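Local coordinates for protein putative Nitroreductase (Desulfovibrio desulfuricans subsp. desulfuricans str. G20, PDB 3E39) that binds flavin mononucleotide and, as a member of the nitroreductase family, probably acts as an FMN-dependent oxidoreductase, at residues A[50-55]-A[82-87]. Residues are numbered along the deposited sequence; the frame is centred on the assembly and turned at random.
Sequences CRFLVI and ILVFLD
Strands 50-55 and 82-87 pair antiparallel at one side of the central sheet of the nitroreductase fold. Four backbone hydrogen bonds join them, two at R51-F85 and two at L53-L83. The two F85 bonds differ in approach. F85 N reaches R51 O in the carbonyl plane (2.8 Å), whereas R51 N sits above the carbonyl plane of F85 O (2.8 Å). The non-hydrogen-bonded pairs C50-L86, F52-V84 and V54-I82 alternate with them, and F52 CA sends a CA-H...O contact to L83 O (3.2 Å).

Side chains sort onto two faces. On one, F52 and V84 lie side by side and point the same way; CE1 of the F52 ring meets V84 CG1 at 4.2 Å. On the other, F85 turns its ring edge to L53, with CE1 4.0 Å from L53 CB.

The polar end lies at R51 and D87. R51 bends at chi2 (-65°), and its NH1 donates to C50 O (2.9 Å) and to Q48 O, which fixes the guanidinium. D87 CB lies over one face of that group. R51 NH2 forms a salt bridge with D87 OD2 (3.1 Å), but the hydrogen bond within it is weak and bent (121°). The guanidinium and carboxylate planes stand 79° apart. D87 OD1 accepts from E89 N and forms a salt bridge with R142.

Strand 143-152 pairs with the far edge of 80-87. M108 of helix 94-114 packs on F52 and V84, helix 61-66 touches I55 and L83, and the second subunit packs L168 on R51, L169 on F52 and L170 on F85.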
# COMPACT_ATOMS: atom_id res chain seq x y z
N CYS A 50 3.05 -5.22 -11.34
CA CYS A 50 3.18 -3.79 -11.58
C CYS A 50 4.21 -3.44 -12.64
O CYS A 50 5.30 -4.04 -12.72
CB CYS A 50 3.46 -3.01 -10.29
SG CYS A 50 2.15 -3.13 -9.08
N ARG A 51 3.87 -2.41 -13.41
CA ARG A 51 4.72 -1.89 -14.49
C ARG A 51 4.75 -0.36 -14.31
O ARG A 51 3.78 0.23 -13.81
CB ARG A 51 4.16 -2.27 -15.85
CG ARG A 51 4.09 -3.76 -16.11
CD ARG A 51 5.48 -4.44 -16.18
NE ARG A 51 5.27 -5.87 -16.45
CZ ARG A 51 5.06 -6.81 -15.53
NH1 ARG A 51 5.14 -6.53 -14.24
NH2 ARG A 51 4.84 -8.08 -15.90
N PHE A 52 5.83 0.26 -14.76
CA PHE A 52 6.06 1.69 -14.50
C PHE A 52 6.52 2.42 -15.73
O PHE A 52 7.23 1.85 -16.58
CB PHE A 52 7.11 1.83 -13.40
CG PHE A 52 6.83 0.96 -12.20
CD1 PHE A 52 6.03 1.41 -11.17
CD2 PHE A 52 7.29 -0.35 -12.14
CE1 PHE A 52 5.76 0.61 -10.08
CE2 PHE A 52 6.99 -1.16 -11.04
CZ PHE A 52 6.24 -0.66 -10.01
N LEU A 53 6.12 3.68 -15.82
CA LEU A 53 6.56 4.55 -16.90
C LEU A 53 6.90 5.91 -16.32
O LEU A 53 6.05 6.57 -15.73
CB LEU A 53 5.49 4.67 -17.97
CG LEU A 53 5.84 5.55 -19.17
CD1 LEU A 53 7.17 5.18 -19.86
CD2 LEU A 53 4.67 5.53 -20.12
N VAL A 54 8.15 6.33 -16.50
CA VAL A 54 8.61 7.62 -16.00
C VAL A 54 8.41 8.70 -17.04
O VAL A 54 8.82 8.52 -18.20
CB VAL A 54 10.12 7.54 -15.60
CG1 VAL A 54 10.66 8.91 -15.13
CG2 VAL A 54 10.35 6.45 -14.51
N ILE A 55 7.82 9.83 -16.61
CA ILE A 55 7.59 10.98 -17.49
C ILE A 55 8.11 12.22 -16.79
O ILE A 55 7.51 12.69 -15.82
CB ILE A 55 6.09 11.20 -17.83
CG1 ILE A 55 5.48 9.95 -18.49
CG2 ILE A 55 5.91 12.41 -18.75
CD1 ILE A 55 6.01 9.62 -19.84
N ILE A 82 5.51 9.36 -12.20
CA ILE A 82 5.67 7.93 -12.39
C ILE A 82 4.26 7.34 -12.61
O ILE A 82 3.38 7.43 -11.74
CB ILE A 82 6.40 7.22 -11.20
CG1 ILE A 82 7.84 7.72 -11.04
CG2 ILE A 82 6.42 5.65 -11.40
CD1 ILE A 82 8.52 7.25 -9.75
N LEU A 83 4.03 6.82 -13.81
CA LEU A 83 2.79 6.14 -14.10
C LEU A 83 2.89 4.68 -13.66
O LEU A 83 3.90 4.00 -13.94
CB LEU A 83 2.42 6.26 -15.57
CG LEU A 83 2.36 7.67 -16.15
CD1 LEU A 83 1.97 7.63 -17.64
CD2 LEU A 83 1.41 8.53 -15.36
N VAL A 84 1.88 4.22 -12.93
CA VAL A 84 1.82 2.86 -12.42
C VAL A 84 0.71 2.08 -13.12
O VAL A 84 -0.43 2.54 -13.21
CB VAL A 84 1.56 2.89 -10.91
CG1 VAL A 84 1.67 1.48 -10.30
CG2 VAL A 84 2.53 3.88 -10.25
N PHE A 85 1.03 0.86 -13.55
CA PHE A 85 0.09 -0.00 -14.24
C PHE A 85 0.17 -1.43 -13.71
O PHE A 85 1.12 -1.82 -13.01
CB PHE A 85 0.43 -0.13 -15.74
CG PHE A 85 0.61 1.17 -16.45
CD1 PHE A 85 1.83 1.83 -16.39
CD2 PHE A 85 -0.43 1.73 -17.19
CE1 PHE A 85 2.01 3.03 -17.02
CE2 PHE A 85 -0.24 2.95 -17.83
CZ PHE A 85 0.96 3.59 -17.74
N LEU A 86 -0.87 -2.19 -13.98
CA LEU A 86 -0.80 -3.63 -13.81
C LEU A 86 -0.75 -4.21 -15.22
O LEU A 86 -1.46 -3.78 -16.14
CB LEU A 86 -2.01 -4.23 -13.10
CG LEU A 86 -2.18 -3.87 -11.63
CD1 LEU A 86 -3.53 -4.24 -11.13
CD2 LEU A 86 -1.09 -4.55 -10.82
N ASP A 87 0.13 -5.19 -15.38
CA ASP A 87 0.22 -5.97 -16.62
C ASP A 87 -0.92 -6.98 -16.54
O ASP A 87 -0.94 -7.86 -15.68
CB ASP A 87 1.58 -6.65 -16.69
CG ASP A 87 1.74 -7.53 -17.93
OD1 ASP A 87 0.75 -8.02 -18.49
OD2 ASP A 87 2.88 -7.79 -18.31